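Local structure of Serpin48 (Tenebrio molitor, 3OZQ) at residues F18-Y23 with R252-H257; E25-K28 with N33-V36; N210-H215 with A219-L224. The protein inhibits the serine protease SPE with high specificity in insect innate immunity, acting as a member of the serpin family of protease inhibitors. One frame throughout, in Å; residues are numbered along the deposited sequence.

Contact 1: F18-Y23 with R252-H257; sequences FTPSVY and RSFLPH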
loop_
_atom_site.group_PDB
_atom_site.type_symbol
_atom_site.label_atom_id
_atom_site.label_comp_id
_atom_site.label_asym_id
_atom_site.label_seq_id
_atom_site.Cartn_x
_atom_site.Cartn_y
_atom_site.Cartn_z
ATOM N N PHE A 18 4.810 9.224 -5.621
ATOM C CA PHE A 18 5.025 7.856 -6.094
ATOM C C PHE A 18 3.689 7.131 -6.195
ATOM O O PHE A 18 3.472 6.303 -7.085
ATOM C CB PHE A 18 5.956 7.132 -5.110
ATOM C CG PHE A 18 6.412 5.768 -5.559
ATOM C CD1 PHE A 18 7.034 5.588 -6.782
ATOM C CD2 PHE A 18 6.267 4.666 -4.716
ATOM C CE1 PHE A 18 7.480 4.322 -7.176
ATOM C CE2 PHE A 18 6.715 3.408 -5.093
ATOM C CZ PHE A 18 7.323 3.229 -6.331
ATOM N N THR A 19 2.784 7.475 -5.284
ATOM C CA THR A 19 1.521 6.754 -5.125
ATOM C C THR A 19 0.650 6.712 -6.384
ATOM O O THR A 19 0.243 5.626 -6.818
ATOM C CB THR A 19 0.746 7.263 -3.910
ATOM O OG1 THR A 19 1.494 6.963 -2.724
ATOM C CG2 THR A 19 -0.631 6.599 -3.825
ATOM N N PRO A 20 0.366 7.882 -6.983
ATOM C CA PRO A 20 -0.437 7.893 -8.209
ATOM C C PRO A 20 0.259 7.211 -9.371
ATOM O O PRO A 20 -0.430 6.623 -10.199
ATOM C CB PRO A 20 -0.617 9.388 -8.509
ATOM C CG PRO A 20 0.435 10.087 -7.708
ATOM C CD PRO A 20 0.631 9.245 -6.488
ATOM N N SER A 21 1.588 7.294 -9.435
ATOM C CA SER A 21 2.326 6.619 -10.490
ATOM C C SER A 21 2.138 5.116 -10.342
ATOM O O SER A 21 1.921 4.418 -11.319
ATOM C CB SER A 21 3.818 6.976 -10.441
ATOM O OG SER A 21 4.025 8.373 -10.607
ATOM N N VAL A 22 2.217 4.625 -9.109
ATOM C CA VAL A 22 1.985 3.208 -8.853
ATOM C C VAL A 22 0.554 2.794 -9.191
ATOM O O VAL A 22 0.341 1.790 -9.879
ATOM C CB VAL A 22 2.361 2.819 -7.413
ATOM C CG1 VAL A 22 1.911 1.396 -7.109
ATOM C CG2 VAL A 22 3.881 2.917 -7.231
ATOM N N TYR A 23 -0.423 3.582 -8.730
ATOM C CA TYR A 23 -1.830 3.293 -8.981
ATOM C C TYR A 23 -2.055 3.128 -10.486
ATOM O O TYR A 23 -2.676 2.159 -10.926
ATOM C CB TYR A 23 -2.715 4.407 -8.373
ATOM C CG TYR A 23 -4.209 4.253 -8.525
ATOM C CD1 TYR A 23 -5.026 4.051 -7.414
ATOM C CD2 TYR A 23 -4.811 4.334 -9.772
ATOM C CE1 TYR A 23 -6.410 3.933 -7.548
ATOM C CE2 TYR A 23 -6.182 4.217 -9.918
ATOM C CZ TYR A 23 -6.977 4.013 -8.804
ATOM O OH TYR A 23 -8.335 3.893 -8.971
ATOM N N ARG A 252 -4.214 14.399 -9.805
ATOM C CA ARG A 252 -5.007 15.379 -9.071
ATOM C C ARG A 252 -5.752 14.735 -7.901
ATOM O O ARG A 252 -5.896 15.334 -6.840
ATOM C CB ARG A 252 -5.993 16.086 -10.004
ATOM C CG ARG A 252 -5.387 17.224 -10.816
ATOM C CD ARG A 252 -4.238 16.744 -11.689
ATOM N NE ARG A 252 -3.756 17.792 -12.587
ATOM C CZ ARG A 252 -4.142 17.927 -13.854
ATOM N NH1 ARG A 252 -5.015 17.076 -14.378
ATOM N NH2 ARG A 252 -3.653 18.912 -14.598
ATOM N N SER A 253 -6.201 13.499 -8.091
ATOM C CA SER A 253 -7.022 12.838 -7.082
ATOM C C SER A 253 -6.292 12.570 -5.760
ATOM O O SER A 253 -6.927 12.437 -4.717
ATOM C CB SER A 253 -7.612 11.542 -7.643
ATOM O OG SER A 253 -8.260 11.783 -8.880
ATOM N N PHE A 254 -4.968 12.485 -5.795
ATOM C CA PHE A 254 -4.211 12.183 -4.577
ATOM C C PHE A 254 -3.594 13.422 -3.943
ATOM O O PHE A 254 -3.199 13.405 -2.774
ATOM C CB PHE A 254 -3.138 11.127 -4.852
ATOM C CG PHE A 254 -3.688 9.745 -5.012
ATOM C CD1 PHE A 254 -3.850 9.188 -6.266
ATOM C CD2 PHE A 254 -4.063 9.009 -3.907
ATOM C CE1 PHE A 254 -4.367 7.918 -6.412
ATOM C CE2 PHE A 254 -4.592 7.739 -4.049
ATOM C CZ PHE A 254 -4.735 7.193 -5.303
ATOM N N LEU A 255 -3.522 14.494 -4.725
ATOM C CA LEU A 255 -3.078 15.786 -4.222
ATOM C C LEU A 255 -3.819 16.175 -2.956
ATOM O O LEU A 255 -5.006 15.893 -2.810
ATOM C CB LEU A 255 -3.302 16.869 -5.274
ATOM C CG LEU A 255 -2.618 16.656 -6.618
ATOM C CD1 LEU A 255 -2.722 17.928 -7.454
ATOM C CD2 LEU A 255 -1.171 16.251 -6.408
ATOM N N PRO A 256 -3.111 16.827 -2.030
ATOM C CA PRO A 256 -3.716 17.366 -0.810
ATOM C C PRO A 256 -4.630 18.540 -1.155
ATOM O O PRO A 256 -4.319 19.328 -2.055
ATOM C CB PRO A 256 -2.506 17.858 -0.007
ATOM C CG PRO A 256 -1.316 17.194 -0.632
ATOM C CD PRO A 256 -1.660 17.055 -2.076
ATOM N N HIS A 257 -5.753 18.648 -0.458
ATOM C CA HIS A 257 -6.708 19.714 -0.731
ATOM C C HIS A 257 -7.055 20.477 0.538
ATOM O O HIS A 257 -6.816 19.995 1.647
ATOM C CB HIS A 257 -7.981 19.152 -1.365
ATOM C CG HIS A 257 -7.773 18.560 -2.724
ATOM N ND1 HIS A 257 -7.567 19.330 -3.849
ATOM C CD2 HIS A 257 -7.744 17.271 -3.141
ATOM C CE1 HIS A 257 -7.420 18.542 -4.900
ATOM N NE2 HIS A 257 -7.524 17.288 -4.497
#
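Phe254 reaches across to helix 10-29 and meets Thr19, Pro20 and Tyr23 with its ring. The ring leaves the backbone with CG beside the backbone N and anti to the carbonyl carbon (chi1 -74°), and from CB it is directed at the helix. Phe254 CD1 meets Pro20 CB at 3.9 Å, an oblique approach. On the CD2-CE2 side, Thr19 CG2 is 4.1 Å from Phe254 CE2 and sits over one ring face, displaced toward the rim. This is a CH-pi contact, with Thr19 CG2 4.3 Å from the centroid of the Phe254 ring. The contact joins two distant parts of the serpin fold: the long N-terminal helix 10-29, and the short, weakly bonded helix 250-254, which follows helix 243-248 after strands 207-214, 219-225 and 231-237 of sheet B. At the tip, Phe254 CZ comes to 3.8 Å from Tyr23 CD1, with Phe254 CE1 close behind. The edge of Phe254 is turned toward the face of Tyr23 in an offset edge-to-face pair. The ring centroids are 5.7 Å apart and the planes meet at 62°. The polar ends of the helix residues are engaged away from this packing: Thr19 OG1 hydrogen-bonds to Val15 O, and Tyr23 OH hydrogen-bonds to Glu247 OE2. Tyr359, Ile366 and Ala369, from neighbouring strands of sheet B, also touch the Phe254 ring.

Contact 2: E25-K28 with N33-V36; sequences EVLK and NFLV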
loop_
_atom_site.group_PDB
_atom_site.type_symbol
_atom_site.label_atom_id
_atom_site.label_comp_id
_atom_site.label_asym_id
_atom_site.label_seq_id
_atom_site.Cartn_x
_atom_site.Cartn_y
_atom_site.Cartn_z
ATOM N N GLU A 25 -0.097 2.295 -12.849
ATOM C CA GLU A 25 0.461 1.045 -13.339
ATOM C C GLU A 25 -0.383 -0.153 -12.914
ATOM O O GLU A 25 -0.723 -1.002 -13.736
ATOM C CB GLU A 25 1.895 0.883 -12.836
ATOM C CG GLU A 25 2.875 0.554 -13.922
ATOM C CD GLU A 25 2.646 1.375 -15.175
ATOM O OE1 GLU A 25 2.678 2.618 -15.091
ATOM O OE2 GLU A 25 2.436 0.769 -16.246
ATOM N N VAL A 26 -0.736 -0.216 -11.634
ATOM C CA VAL A 26 -1.468 -1.376 -11.125
ATOM C C VAL A 26 -2.796 -1.572 -11.848
ATOM O O VAL A 26 -3.194 -2.701 -12.138
ATOM C CB VAL A 26 -1.678 -1.317 -9.609
ATOM C CG1 VAL A 26 -2.721 -2.356 -9.173
ATOM C CG2 VAL A 26 -0.358 -1.551 -8.904
ATOM N N LEU A 27 -3.462 -0.459 -12.135
ATOM C CA LEU A 27 -4.682 -0.435 -12.927
ATOM C C LEU A 27 -4.599 -1.321 -14.159
ATOM O O LEU A 27 -5.561 -2.004 -14.504
ATOM C CB LEU A 27 -4.945 0.997 -13.391
ATOM C CG LEU A 27 -6.186 1.698 -12.877
ATOM C CD1 LEU A 27 -6.164 3.145 -13.355
ATOM C CD2 LEU A 27 -7.441 0.968 -13.353
ATOM N N LYS A 28 -3.455 -1.280 -14.835
ATOM C CA LYS A 28 -3.272 -1.984 -16.098
ATOM C C LYS A 28 -3.555 -3.469 -15.977
ATOM O O LYS A 28 -4.088 -4.079 -16.898
ATOM C CB LYS A 28 -1.846 -1.786 -16.629
ATOM C CG LYS A 28 -1.542 -0.375 -17.126
ATOM C CD LYS A 28 -0.083 -0.282 -17.576
ATOM C CE LYS A 28 0.249 1.062 -18.196
ATOM N NZ LYS A 28 1.682 1.105 -18.606
ATOM N N ASN A 33 -11.613 -4.361 -8.205
ATOM C CA ASN A 33 -11.082 -3.735 -7.005
ATOM C C ASN A 33 -9.602 -4.050 -6.863
ATOM O O ASN A 33 -9.130 -5.108 -7.287
ATOM C CB ASN A 33 -11.833 -4.168 -5.741
ATOM C CG ASN A 33 -13.338 -4.046 -5.878
ATOM O OD1 ASN A 33 -13.836 -3.283 -6.704
ATOM N ND2 ASN A 33 -14.069 -4.795 -5.057
ATOM N N PHE A 34 -8.858 -3.105 -6.296
ATOM C CA PHE A 34 -7.519 -3.414 -5.847
ATOM C C PHE A 34 -7.076 -2.543 -4.663
ATOM O O PHE A 34 -7.699 -1.507 -4.336
ATOM C CB PHE A 34 -6.482 -3.407 -7.005
ATOM C CG PHE A 34 -6.145 -2.032 -7.530
ATOM C CD1 PHE A 34 -5.216 -1.234 -6.881
ATOM C CD2 PHE A 34 -6.756 -1.542 -8.667
ATOM C CE1 PHE A 34 -4.895 0.038 -7.368
ATOM C CE2 PHE A 34 -6.449 -0.283 -9.150
ATOM C CZ PHE A 34 -5.517 0.512 -8.492
ATOM N N LEU A 35 -6.002 -3.010 -4.027
ATOM C CA LEU A 35 -5.356 -2.332 -2.909
ATOM C C LEU A 35 -3.851 -2.447 -3.130
ATOM O O LEU A 35 -3.360 -3.513 -3.499
ATOM C CB LEU A 35 -5.747 -3.000 -1.583
ATOM C CG LEU A 35 -5.082 -2.491 -0.300
ATOM C CD1 LEU A 35 -5.527 -1.059 -0.007
ATOM C CD2 LEU A 35 -5.421 -3.384 0.885
ATOM N N VAL A 36 -3.132 -1.340 -2.940
ATOM C CA VAL A 36 -1.688 -1.316 -3.083
ATOM C C VAL A 36 -1.045 -0.378 -2.053
ATOM O O VAL A 36 -1.657 0.607 -1.636
ATOM C CB VAL A 36 -1.253 -0.923 -4.525
ATOM C CG1 VAL A 36 -1.791 0.484 -4.915
ATOM C CG2 VAL A 36 0.290 -1.044 -4.707
#
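Val26 lays one methyl over the ring of Phe34. Val26 CG1 stands 3.7 Å from the ring centroid, close to the ring normal, and its nearest ring atom is Phe34 CD1, 3.6 Å away. This is a CH-pi contact. Val26 CG1 is anti to the backbone N (chi1 166°), and this turn sets it over the ring. The other branch faces the next inward-pointing residue of the strand: Val26 CG2 is 4.3 Å from Val36 CG2. Leu27 adds a looser, oblique touch on the CE2 side, with Leu27 CG 4.2 Å from Phe34 CE2. Phe34 CG lies between the backbone N and the carbonyl carbon (chi1 72°), and from there the ring reaches toward the helix.

Phe34 pairs with Arg371 and Val36 with Ala369 through backbone hydrogen bonds, so strand 34-36 is held along its edge by strand 365-372 in sheet B of the serpin fold. Just before the strand, Asn33 hydrogen-bonds to Thr373 N and Thr374 O through its amide. Leu35 points away from the helix; its side chain touches Ser317 and Ile319. From strand 260-278, Val277 touches Val26 and Ser275 touches Phe34. The chain leaves helix 10-29, turns back and lies against it. No hydrogen bond crosses between the segments. With no polar bond to set direction, this apolar fit probably rests on the shape of the valine methyls against the ring.

Contact 3: N210-H215 with A219-L224; sequences NYYECH and AKLLEL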
loop_
_atom_site.group_PDB
_atom_site.type_symbol
_atom_site.label_atom_id
_atom_site.label_comp_id
_atom_site.label_asym_id
_atom_site.label_seq_id
_atom_site.Cartn_x
_atom_site.Cartn_y
_atom_site.Cartn_z
ATOM N N ASN A 210 -13.842 16.303 7.579
ATOM C CA ASN A 210 -13.184 17.017 6.507
ATOM C C ASN A 210 -13.803 16.672 5.165
ATOM O O ASN A 210 -13.977 15.503 4.819
ATOM C CB ASN A 210 -11.680 16.744 6.523
ATOM C CG ASN A 210 -10.972 17.544 7.593
ATOM O OD1 ASN A 210 -11.144 18.758 7.681
ATOM N ND2 ASN A 210 -10.197 16.871 8.429
ATOM N N TYR A 211 -14.134 17.709 4.416
ATOM C CA TYR A 211 -14.954 17.573 3.230
ATOM C C TYR A 211 -14.466 18.565 2.195
ATOM O O TYR A 211 -13.998 19.651 2.539
ATOM C CB TYR A 211 -16.413 17.860 3.605
ATOM C CG TYR A 211 -17.382 17.885 2.448
ATOM C CD1 TYR A 211 -18.138 16.764 2.129
ATOM C CD2 TYR A 211 -17.553 19.032 1.680
ATOM C CE1 TYR A 211 -19.038 16.781 1.072
ATOM C CE2 TYR A 211 -18.448 19.059 0.619
ATOM C CZ TYR A 211 -19.189 17.932 0.324
ATOM O OH TYR A 211 -20.081 17.946 -0.727
ATOM N N TYR A 212 -14.568 18.202 0.925
ATOM C CA TYR A 212 -14.127 19.099 -0.134
ATOM C C TYR A 212 -14.820 18.814 -1.454
ATOM O O TYR A 212 -15.005 17.661 -1.836
ATOM C CB TYR A 212 -12.609 19.010 -0.317
ATOM C CG TYR A 212 -12.049 20.087 -1.212
ATOM C CD1 TYR A 212 -11.597 19.795 -2.493
ATOM C CD2 TYR A 212 -11.984 21.405 -0.777
ATOM C CE1 TYR A 212 -11.094 20.788 -3.316
ATOM C CE2 TYR A 212 -11.481 22.402 -1.590
ATOM C CZ TYR A 212 -11.042 22.091 -2.858
ATOM O OH TYR A 212 -10.540 23.092 -3.659
ATOM N N GLU A 213 -15.197 19.871 -2.158
ATOM C CA GLU A 213 -15.769 19.711 -3.482
ATOM C C GLU A 213 -14.761 20.183 -4.514
ATOM O O GLU A 213 -14.530 21.386 -4.656
ATOM C CB GLU A 213 -17.090 20.484 -3.603
ATOM C CG GLU A 213 -18.234 19.903 -2.761
ATOM C CD GLU A 213 -19.451 20.826 -2.691
ATOM O OE1 GLU A 213 -20.369 20.549 -1.881
ATOM O OE2 GLU A 213 -19.481 21.830 -3.441
ATOM N N CYS A 214 -14.143 19.231 -5.212
ATOM C CA CYS A 214 -13.166 19.555 -6.246
ATOM C C CYS A 214 -13.872 19.793 -7.567
ATOM O O CYS A 214 -14.434 18.871 -8.157
ATOM C CB CYS A 214 -12.111 18.448 -6.398
ATOM S SG CYS A 214 -10.677 18.936 -7.425
ATOM N N HIS A 215 -13.827 21.035 -8.034
ATOM C CA HIS A 215 -14.561 21.425 -9.232
ATOM C C HIS A 215 -13.887 20.985 -10.532
ATOM O O HIS A 215 -14.567 20.595 -11.482
ATOM C CB HIS A 215 -14.851 22.934 -9.222
ATOM C CG HIS A 215 -15.769 23.360 -8.113
ATOM N ND1 HIS A 215 -15.334 24.076 -7.018
ATOM C CD2 HIS A 215 -17.096 23.155 -7.924
ATOM C CE1 HIS A 215 -16.354 24.300 -6.206
ATOM N NE2 HIS A 215 -17.434 23.752 -6.733
ATOM N N ALA A 219 -15.804 15.975 -8.476
ATOM C CA ALA A 219 -15.909 14.923 -7.484
ATOM C C ALA A 219 -15.981 15.546 -6.102
ATOM O O ALA A 219 -15.755 16.739 -5.931
ATOM C CB ALA A 219 -14.715 13.983 -7.587
ATOM N N LYS A 220 -16.313 14.726 -5.119
ATOM C CA LYS A 220 -16.300 15.143 -3.729
ATOM C C LYS A 220 -15.286 14.268 -3.016
ATOM O O LYS A 220 -15.084 13.120 -3.402
ATOM C CB LYS A 220 -17.669 14.925 -3.093
ATOM C CG LYS A 220 -18.784 15.831 -3.585
ATOM C CD LYS A 220 -20.036 15.582 -2.747
ATOM C CE LYS A 220 -21.248 16.387 -3.230
ATOM N NZ LYS A 220 -22.538 15.723 -2.841
ATOM N N LEU A 221 -14.672 14.808 -1.968
ATOM C CA LEU A 221 -13.694 14.080 -1.177
ATOM C C LEU A 221 -14.087 14.169 0.273
ATOM O O LEU A 221 -14.476 15.231 0.756
ATOM C CB LEU A 221 -12.289 14.673 -1.332
ATOM C CG LEU A 221 -11.686 14.736 -2.731
ATOM C CD1 LEU A 221 -12.032 16.052 -3.388
ATOM C CD2 LEU A 221 -10.180 14.565 -2.635
ATOM N N LEU A 222 -13.987 13.047 0.966
ATOM C CA LEU A 222 -14.341 12.978 2.368
ATOM C C LEU A 222 -13.241 12.262 3.111
ATOM O O LEU A 222 -12.827 11.185 2.712
ATOM C CB LEU A 222 -15.630 12.191 2.548
ATOM C CG LEU A 222 -15.969 11.866 4.001
ATOM C CD1 LEU A 222 -16.392 13.113 4.730
ATOM C CD2 LEU A 222 -17.070 10.819 4.073
ATOM N N GLU A 223 -12.783 12.839 4.209
ATOM C CA GLU A 223 -11.751 12.179 4.988
ATOM C C GLU A 223 -12.313 11.684 6.319
ATOM O O GLU A 223 -12.737 12.465 7.172
ATOM C CB GLU A 223 -10.541 13.117 5.137
ATOM C CG GLU A 223 -9.625 12.814 6.270
ATOM C CD GLU A 223 -8.500 13.842 6.394
ATOM O OE1 GLU A 223 -8.210 14.555 5.404
ATOM O OE2 GLU A 223 -7.900 13.923 7.484
ATOM N N LEU A 224 -12.366 10.368 6.457
ATOM C CA LEU A 224 -12.889 9.715 7.649
ATOM C C LEU A 224 -11.737 9.438 8.596
ATOM O O LEU A 224 -10.781 8.749 8.228
ATOM C CB LEU A 224 -13.588 8.404 7.281
ATOM C CG LEU A 224 -14.907 8.468 6.503
ATOM C CD1 LEU A 224 -15.308 7.078 6.039
ATOM C CD2 LEU A 224 -16.009 9.083 7.346
#
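Leu221 CD1 meets the edge of the Tyr212 ring, in plane, 3.9 Å from Tyr212 CD1. The same methyl is 3.8 Å from Cys214 CB. Outside the hairpin, the ring of His257 lies nearly parallel to that of Tyr212. Tyr211 points to the other side of the sheet. Glu213 OE1 lies at its ring edge, in plane, and takes the Tyr211 OH hydrogen bond (2.9 Å) on its anti lone pair. Lys220 crosses the end of this ring obliquely, its CD only 3.1 Å from Tyr211 OH. The lysine then runs on, extended, to hydrogen-bond Gln349 O through NZ. The two strands form an antiparallel beta hairpin in sheet B of the serpin fold. Tyr212 and Leu221 are a hydrogen-bonded pair, with Leu221 N 2.9 Å from Tyr212 O and Tyr212 N 3.0 Å from Leu221 O. Tyr211 with Leu222 and Glu213 with Lys220 are non-hydrogen-bonded pairs. A phenylalanine in place of Tyr211 would probably leave Glu213 OE1 without its hydroxyl mate and the carboxylate freer to turn. At the start of the hairpin, Leu222 CD1 touches Asn210 O at 3.4 Å, and Glu223 N hydrogen-bonds to that oxygen at 3.0 Å.

Contact 1 touches each of the other two. Its centre is 13 Å from that of contact 2 and 15 Å from that of contact 3. Contacts 1 and 2 share helix 10-29: Tyr23 CE1 packs on Phe34 CZ at 3.7 Å, and Tyr23 of contact 1 and Val26 of contact 2 are three residues apart on it. Through its loop end, contact 1 also meets the hairpin of contact 3: His257 CD2 is 3.7 Å from Leu221 CD2. Contacts 2 and 3 do not touch; their nearest atoms are about 14 Å apart. All three include or border sheet B of the serpin body. None includes the reactive-centre loop by which serpins engage their target protease.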